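Local coordinates for redox-sensing transcriptional repressor rex (Thermoanaerobacter ethanolicus, PDB 3WG9), which represses transcription as a winged-helix, Rossmann-fold homodimer that senses cellular redox level, probably by following the balance of NADH and NAD(+), at the interface of chains A and B. Coordinates in Å, arbitrary orientation; residue numbers count along the deposited sequence, not the author numbering. Chains: chain A/B, Redox-sensing transcriptional repressor rex.

Contact 2 is, in this homodimer, largely contact 1 with the chains exchanged: B:Leu195 and B:Leu199 pack on A:Trp175 in contact 1, as A:Leu195 and A:Leu199 do on B:Trp175 in contact 2. The C-alpha centres of the two lie about 14 Å apart. A:Tyr102 breaks the likeness, bonding the B:Phe177 carbonyl and reaching B:Leu195 N through a water, whereas B:Tyr102 bonds the A:Ser196 amide. Helix 195-214 of chain B runs from contact 1 into contact 3, both of which use strand 173-176 of chain A; the centre of contact 3 is about 15 Å from that of contact 1 and 24 Å from that of contact 2.

Contact 1: the interface of chains A and B. Residues chain A 99, 102, 105, 175, 177, 193; chain B 177, 195-196, 199.
A:Trp175 turns one face of its indole to B:Leu199, whose CB lies 4.0 Å from the centroid of the six-membered ring, a CH-pi contact. The opposite face is backed by CE2 of A:Phe177, and CE2 of A:Phe105 lies at the indole edge. A:Phe177 is itself held between A:Val193 CG2, over the centre of one face, and A:Ile99 CG1 on the other, a second shell that probably steadies the tryptophan. A broad, rigid indole suits this place because it meets a leucine and a phenylalanine at once; an alanine here would probably leave B:Leu199 without its aromatic support and open a gap at the edge of A:Phe177. B:Leu199 is branched to serve two rings: with CG anti to the backbone N (chi1 180°), CD1 stays over the indole while CD2 reaches A:Phe105 CD1 at 3.7 Å. The tip of that phenylalanine, CZ, meets CB of B:Leu195 at 3.8 Å, a compact side chain whose residue buries the most surface in this patch. The phenol OH of A:Tyr102 donates, in the plane of its ring, to the carbonyl O of B:Phe177, tilted 22° from the carbonyl plane; their 2.4 Å separation is doubtfully short. Water 1 links the same OH to B:Leu195 N.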
loop_
_atom_site.group_PDB
_atom_site.type_symbol
_atom_site.label_atom_id
_atom_site.label_comp_id
_atom_site.label_asym_id
_atom_site.label_seq_id
_atom_site.Cartn_x
_atom_site.Cartn_y
_atom_site.Cartn_z
ATOM N N ILE A 99 6.808 10.914 3.845
ATOM C CA ILE A 99 5.421 10.953 4.238
ATOM C C ILE A 99 4.998 12.397 4.623
ATOM O O ILE A 99 3.874 12.840 4.341
ATOM C CB ILE A 99 5.137 9.974 5.427
ATOM C CG1 ILE A 99 5.444 8.511 5.059
ATOM C CG2 ILE A 99 3.676 10.109 5.877
ATOM C CD1 ILE A 99 4.796 8.062 3.705
ATOM N N TYR A 102 4.204 14.152 1.528
ATOM C CA TYR A 102 3.106 13.557 0.735
ATOM C C TYR A 102 1.847 14.398 0.891
ATOM O O TYR A 102 0.887 13.981 1.542
ATOM C CB TYR A 102 2.825 12.075 1.102
ATOM C CG TYR A 102 2.441 11.167 -0.074
ATOM C CD1 TYR A 102 3.418 10.593 -0.905
ATOM C CD2 TYR A 102 1.104 10.904 -0.362
ATOM C CE1 TYR A 102 3.059 9.759 -2.001
ATOM C CE2 TYR A 102 0.719 10.075 -1.440
ATOM C CZ TYR A 102 1.711 9.491 -2.241
ATOM O OH TYR A 102 1.331 8.726 -3.323
ATOM N N PHE A 105 -2.328 13.847 1.427
ATOM C CA PHE A 105 -2.965 13.527 2.726
ATOM C C PHE A 105 -3.487 14.802 3.424
ATOM O O PHE A 105 -4.629 14.830 3.878
ATOM C CB PHE A 105 -2.014 12.778 3.673
ATOM C CG PHE A 105 -1.415 11.529 3.106
ATOM C CD1 PHE A 105 -2.115 10.727 2.209
ATOM C CD2 PHE A 105 -0.131 11.157 3.475
ATOM C CE1 PHE A 105 -1.515 9.599 1.641
ATOM C CE2 PHE A 105 0.465 10.044 2.922
ATOM C CZ PHE A 105 -0.238 9.262 2.023
ATOM N N TRP A 175 -0.661 4.588 12.463
ATOM C CA TRP A 175 -0.439 4.181 11.072
ATOM C C TRP A 175 1.005 3.790 10.967
ATOM O O TRP A 175 1.902 4.637 11.056
ATOM C CB TRP A 175 -0.732 5.345 10.105
ATOM C CG TRP A 175 -0.896 4.976 8.663
ATOM C CD1 TRP A 175 -1.406 3.787 8.181
ATOM C CD2 TRP A 175 -0.668 5.799 7.523
ATOM N NE1 TRP A 175 -1.530 3.843 6.829
ATOM C CE2 TRP A 175 -1.032 5.044 6.387
ATOM C CE3 TRP A 175 -0.253 7.132 7.346
ATOM C CZ2 TRP A 175 -0.983 5.562 5.094
ATOM C CZ3 TRP A 175 -0.165 7.627 6.032
ATOM C CH2 TRP A 175 -0.529 6.848 4.936
ATOM N N PHE A 177 4.366 2.084 9.337
ATOM C CA PHE A 177 5.095 1.701 8.094
ATOM C C PHE A 177 6.192 0.645 8.328
ATOM O O PHE A 177 6.800 0.143 7.389
ATOM C CB PHE A 177 5.726 2.919 7.411
ATOM C CG PHE A 177 4.741 3.782 6.671
ATOM C CD1 PHE A 177 4.584 3.657 5.294
ATOM C CD2 PHE A 177 3.926 4.683 7.365
ATOM C CE1 PHE A 177 3.695 4.464 4.620
ATOM C CE2 PHE A 177 3.009 5.429 6.707
ATOM C CZ PHE A 177 2.894 5.333 5.336
ATOM N N VAL A 193 1.155 -0.813 7.158
ATOM C CA VAL A 193 1.258 -0.683 5.695
ATOM C C VAL A 193 2.103 -1.814 5.223
ATOM O O VAL A 193 3.198 -2.048 5.803
ATOM C CB VAL A 193 1.964 0.682 5.343
ATOM C CG1 VAL A 193 2.292 0.754 3.834
ATOM C CG2 VAL A 193 1.022 1.843 5.738
ATOM N N PHE B 177 4.213 5.353 -7.334
ATOM C CA PHE B 177 3.914 5.910 -5.990
ATOM C C PHE B 177 3.199 7.267 -5.974
ATOM O O PHE B 177 2.897 7.794 -4.898
ATOM C CB PHE B 177 5.182 6.054 -5.179
ATOM C CG PHE B 177 5.639 4.750 -4.613
ATOM C CD1 PHE B 177 5.219 4.367 -3.337
ATOM C CD2 PHE B 177 6.312 3.856 -5.427
ATOM C CE1 PHE B 177 5.591 3.138 -2.800
ATOM C CE2 PHE B 177 6.702 2.617 -4.903
ATOM C CZ PHE B 177 6.314 2.256 -3.613
ATOM N N LEU B 195 -1.521 4.675 -1.150
ATOM C CA LEU B 195 -1.393 4.758 0.322
ATOM C C LEU B 195 -2.649 5.287 1.030
ATOM O O LEU B 195 -2.954 4.908 2.148
ATOM C CB LEU B 195 -0.248 5.729 0.652
ATOM C CG LEU B 195 1.152 5.234 0.244
ATOM C CD1 LEU B 195 2.241 6.210 0.814
ATOM C CD2 LEU B 195 1.403 3.849 0.831
ATOM N N SER B 196 -3.316 6.267 0.422
ATOM C CA SER B 196 -4.566 6.759 1.040
ATOM C C SER B 196 -5.612 5.661 1.236
ATOM O O SER B 196 -6.450 5.739 2.168
ATOM C CB SER B 196 -5.090 7.987 0.241
ATOM O OG SER B 196 -5.794 7.500 -0.877
ATOM N N LEU B 199 -4.673 4.747 4.736
ATOM C CA LEU B 199 -4.949 5.832 5.651
ATOM C C LEU B 199 -6.433 6.016 5.880
ATOM O O LEU B 199 -6.881 6.254 7.032
ATOM C CB LEU B 199 -4.312 7.115 5.071
ATOM C CG LEU B 199 -4.550 8.346 5.959
ATOM C CD1 LEU B 199 -4.036 8.245 7.393
ATOM C CD2 LEU B 199 -3.971 9.593 5.252
HETATM O O HOH W 1 -0.287 6.660 -2.912
#

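Contact 2: the interface of chains A and B. Residues chain A 179, 195-196, 199-200; chain B 102, 106, 175.
A polar contact comes from B:Tyr102, its phenol OH lying 3.0 Å from the backbone N of A:Ser196. The amide can only donate, so the OH accepts this hydrogen bond. It thus caps a first-turn N-H of helix 195-215, where no preceding turn supplies a carbonyl. With CG anti to the backbone N (chi1 -178°), the tyrosine reaches across to this helix start; its long, flat side chain suits a place that needs a polar tip beyond an apolar ring. B:Glu106 brings its carboxylate near the same helix end, roughly perpendicular to the ring of A:Phe200; it is poorly ordered, so any favourable effect on the helix start is uncertain.

Among the apolar contacts, A:Leu195 covers a face of the tyrosine: CD1 stands above the ring centre, and CB is 3.7 Å from CZ. A:Pro179 packs more loosely nearby. A:Leu199 lays CD1 on the indole face of B:Trp175, 3.8 Å from the centroid of the six-membered ring, a CH-pi contact. Together these contacts dock the start of the chain A helix on chain B, helping to hold the homodimer together through residues, A:Leu195 and B:Tyr102, that also serve NADH or NAD(+) binding, which may couple the cofactor to the dimer interface.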
loop_
_atom_site.group_PDB
_atom_site.type_symbol
_atom_site.label_atom_id
_atom_site.label_comp_id
_atom_site.label_asym_id
_atom_site.label_seq_id
_atom_site.Cartn_x
_atom_site.Cartn_y
_atom_site.Cartn_z
ATOM N N PRO A 179 7.650 -2.915 8.876
ATOM C CA PRO A 179 7.102 -4.265 8.735
ATOM C C PRO A 179 7.318 -5.144 9.934
ATOM O O PRO A 179 7.957 -6.199 9.801
ATOM C CB PRO A 179 7.854 -4.845 7.526
ATOM C CG PRO A 179 8.381 -3.640 6.772
ATOM C CD PRO A 179 8.689 -2.629 7.872
ATOM N N LEU A 195 3.740 -2.653 1.822
ATOM C CA LEU A 195 4.076 -2.370 0.437
ATOM C C LEU A 195 4.326 -3.615 -0.380
ATOM O O LEU A 195 4.039 -3.577 -1.552
ATOM C CB LEU A 195 5.307 -1.471 0.259
ATOM C CG LEU A 195 5.178 -0.076 0.908
ATOM C CD1 LEU A 195 6.442 0.719 0.634
ATOM C CD2 LEU A 195 3.927 0.674 0.445
ATOM N N SER A 196 4.820 -4.722 0.190
ATOM C CA SER A 196 5.049 -5.888 -0.668
ATOM C C SER A 196 3.718 -6.459 -1.218
ATOM O O SER A 196 3.747 -7.169 -2.253
ATOM C CB SER A 196 5.839 -6.999 0.043
ATOM O OG SER A 196 5.159 -7.365 1.229
ATOM N N LEU A 199 3.780 -4.760 -4.422
ATOM C CA LEU A 199 4.887 -5.147 -5.344
ATOM C C LEU A 199 4.739 -6.576 -5.870
ATOM O O LEU A 199 5.037 -6.851 -7.035
ATOM C CB LEU A 199 6.219 -5.048 -4.608
ATOM C CG LEU A 199 7.486 -5.358 -5.392
ATOM C CD1 LEU A 199 7.558 -4.428 -6.568
ATOM C CD2 LEU A 199 8.705 -5.286 -4.432
ATOM N N PHE A 200 4.254 -7.478 -4.998
ATOM C CA PHE A 200 4.239 -8.886 -5.378
ATOM C C PHE A 200 3.087 -9.141 -6.391
ATOM O O PHE A 200 3.083 -10.183 -7.031
ATOM C CB PHE A 200 4.120 -9.832 -4.170
ATOM C CG PHE A 200 5.360 -9.841 -3.253
ATOM C CD1 PHE A 200 6.545 -9.236 -3.640
ATOM C CD2 PHE A 200 5.301 -10.465 -2.011
ATOM C CE1 PHE A 200 7.668 -9.258 -2.784
ATOM C CE2 PHE A 200 6.401 -10.489 -1.159
ATOM C CZ PHE A 200 7.574 -9.853 -1.559
ATOM N N TYR B 102 13.751 0.002 0.969
ATOM C CA TYR B 102 12.754 -1.068 1.139
ATOM C C TYR B 102 13.018 -2.277 0.199
ATOM O O TYR B 102 12.942 -3.442 0.610
ATOM C CB TYR B 102 11.338 -0.497 0.912
ATOM C CG TYR B 102 10.241 -1.506 1.118
ATOM C CD1 TYR B 102 9.702 -1.690 2.386
ATOM C CD2 TYR B 102 9.727 -2.282 0.040
ATOM C CE1 TYR B 102 8.704 -2.674 2.619
ATOM C CE2 TYR B 102 8.704 -3.247 0.252
ATOM C CZ TYR B 102 8.209 -3.432 1.562
ATOM O OH TYR B 102 7.212 -4.339 1.880
ATOM N N GLU B 106 13.726 -6.277 0.099
ATOM C CA GLU B 106 13.069 -7.053 -0.958
ATOM C C GLU B 106 14.044 -7.329 -2.127
ATOM O O GLU B 106 13.589 -7.653 -3.234
ATOM C CB GLU B 106 11.866 -6.296 -1.567
ATOM C CG GLU B 106 10.625 -6.110 -0.710
ATOM C CD GLU B 106 10.333 -7.298 0.168
ATOM O OE1 GLU B 106 10.670 -8.440 -0.219
ATOM O OE2 GLU B 106 9.768 -7.092 1.259
ATOM N N TRP B 175 5.719 0.625 -11.285
ATOM C CA TRP B 175 5.182 0.661 -9.908
ATOM C C TRP B 175 5.104 2.137 -9.517
ATOM O O TRP B 175 6.119 2.829 -9.382
ATOM C CB TRP B 175 6.104 -0.159 -8.981
ATOM C CG TRP B 175 5.506 -0.521 -7.655
ATOM C CD1 TRP B 175 4.173 -0.743 -7.386
ATOM C CD2 TRP B 175 6.202 -0.753 -6.436
ATOM N NE1 TRP B 175 4.002 -1.139 -6.063
ATOM C CE2 TRP B 175 5.233 -1.123 -5.452
ATOM C CE3 TRP B 175 7.548 -0.728 -6.078
ATOM C CZ2 TRP B 175 5.565 -1.359 -4.128
ATOM C CZ3 TRP B 175 7.890 -0.991 -4.741
ATOM C CH2 TRP B 175 6.903 -1.371 -3.802
#

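Contact 3: the interface of chains A and B. Residues chain A 5, 172-173, 189; chain B 202, 205-206.
A:Ile189 and A:Ala173 on two strands of chain A receive B:Val202, B:Arg205 and B:Leu206 of helix 195-214, and no polar pair comes within bonding distance across this patch. The apolar packing is centred on A:Ile189. Its CG1 branch stands anti to the carbonyl carbon (chi1 -67°) and points its tip, CD1, at the helix surface, 3.5 Å from B:Arg205 CB. That same methyl touches B:Leu206, whose CD2 is 3.8 Å away. A long branched side chain suits the strand here, since one arm can probe between two successive helix residues while the other, CG2, meets the far end of the same arginine. A:Ala173 suits its place by being small: its CB lets the helix approach, and B:Val202 CG1 lies tightly against it at 3.4 Å. The methyls of B:Leu206 lie more loosely beside the same alanine.

The contacts of B:Arg205 join apolar surface to a charged group. A bend at chi3 (-94°) carries its guanidinium over A:Ile189, whose CG2 methyl lies 3.6 Å above the guanidinium plane and toward its rim. The methylene stretch of the arginine also receives the N-terminal segment of chain A, where A:Thr5 CG2 meets CG of B:Arg205 at 3.9 Å. Arginine suits this place because its aliphatic stem packs like a hydrocarbon while its flat head offers a face to a methyl. The patch secures the middle turns of the chain B helix against chain A, extending the dimer interface and perhaps helping to place the N-terminal segment of chain A.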
loop_
_atom_site.group_PDB
_atom_site.type_symbol
_atom_site.label_atom_id
_atom_site.label_comp_id
_atom_site.label_asym_id
_atom_site.label_seq_id
_atom_site.Cartn_x
_atom_site.Cartn_y
_atom_site.Cartn_z
ATOM N N THR A 5 -14.106 -3.995 14.801
ATOM C CA THR A 5 -15.030 -3.172 13.968
ATOM C C THR A 5 -16.458 -3.712 13.986
ATOM O O THR A 5 -16.657 -4.854 14.379
ATOM C CB THR A 5 -14.577 -2.968 12.492
ATOM O OG1 THR A 5 -14.529 -4.221 11.809
ATOM C CG2 THR A 5 -13.214 -2.288 12.410
ATOM N N LYS A 172 -5.154 7.183 19.861
ATOM C CA LYS A 172 -6.022 6.009 19.576
ATOM C C LYS A 172 -5.941 5.508 18.127
ATOM O O LYS A 172 -6.708 4.622 17.772
ATOM C CB LYS A 172 -7.495 6.325 19.878
ATOM C CG LYS A 172 -7.785 6.996 21.230
ATOM C CD LYS A 172 -7.584 5.957 22.330
ATOM C CE LYS A 172 -7.842 6.554 23.717
ATOM N NZ LYS A 172 -7.397 5.540 24.708
ATOM N N ALA A 173 -5.018 6.037 17.311
ATOM C CA ALA A 173 -4.759 5.442 15.990
ATOM C C ALA A 173 -3.276 5.496 15.662
ATOM O O ALA A 173 -2.632 6.541 15.883
ATOM C CB ALA A 173 -5.570 6.132 14.904
ATOM N N ILE A 189 -6.576 1.854 17.299
ATOM C CA ILE A 189 -6.583 1.384 15.900
ATOM C C ILE A 189 -5.150 1.280 15.401
ATOM O O ILE A 189 -4.355 2.206 15.585
ATOM C CB ILE A 189 -7.392 2.308 15.018
ATOM C CG1 ILE A 189 -8.874 2.224 15.416
ATOM C CG2 ILE A 189 -7.226 1.965 13.510
ATOM C CD1 ILE A 189 -9.522 3.561 15.131
ATOM N N VAL B 202 -8.178 4.284 8.609
ATOM C CA VAL B 202 -8.001 4.707 9.975
ATOM C C VAL B 202 -9.098 5.788 10.225
ATOM O O VAL B 202 -9.726 5.794 11.274
ATOM C CB VAL B 202 -6.584 5.315 10.184
ATOM C CG1 VAL B 202 -6.442 5.961 11.577
ATOM C CG2 VAL B 202 -5.521 4.247 9.880
ATOM N N ARG B 205 -12.288 3.946 10.908
ATOM C CA ARG B 205 -12.406 3.257 12.180
ATOM C C ARG B 205 -12.501 4.170 13.375
ATOM O O ARG B 205 -13.166 3.811 14.362
ATOM C CB ARG B 205 -11.255 2.267 12.381
ATOM C CG ARG B 205 -11.412 1.044 11.503
ATOM C CD ARG B 205 -10.209 0.110 11.681
ATOM N NE ARG B 205 -9.232 0.422 10.642
ATOM C CZ ARG B 205 -8.082 -0.234 10.524
ATOM N NH1 ARG B 205 -7.817 -1.219 11.395
ATOM N NH2 ARG B 205 -7.234 0.056 9.549
ATOM N N LEU B 206 -11.880 5.353 13.293
ATOM C CA LEU B 206 -12.065 6.380 14.313
ATOM C C LEU B 206 -13.514 6.870 14.396
ATOM O O LEU B 206 -13.935 7.399 15.417
ATOM C CB LEU B 206 -11.153 7.602 14.033
ATOM C CG LEU B 206 -9.663 7.387 14.354
ATOM C CD1 LEU B 206 -8.800 8.473 13.751
ATOM C CD2 LEU B 206 -9.400 7.269 15.833
#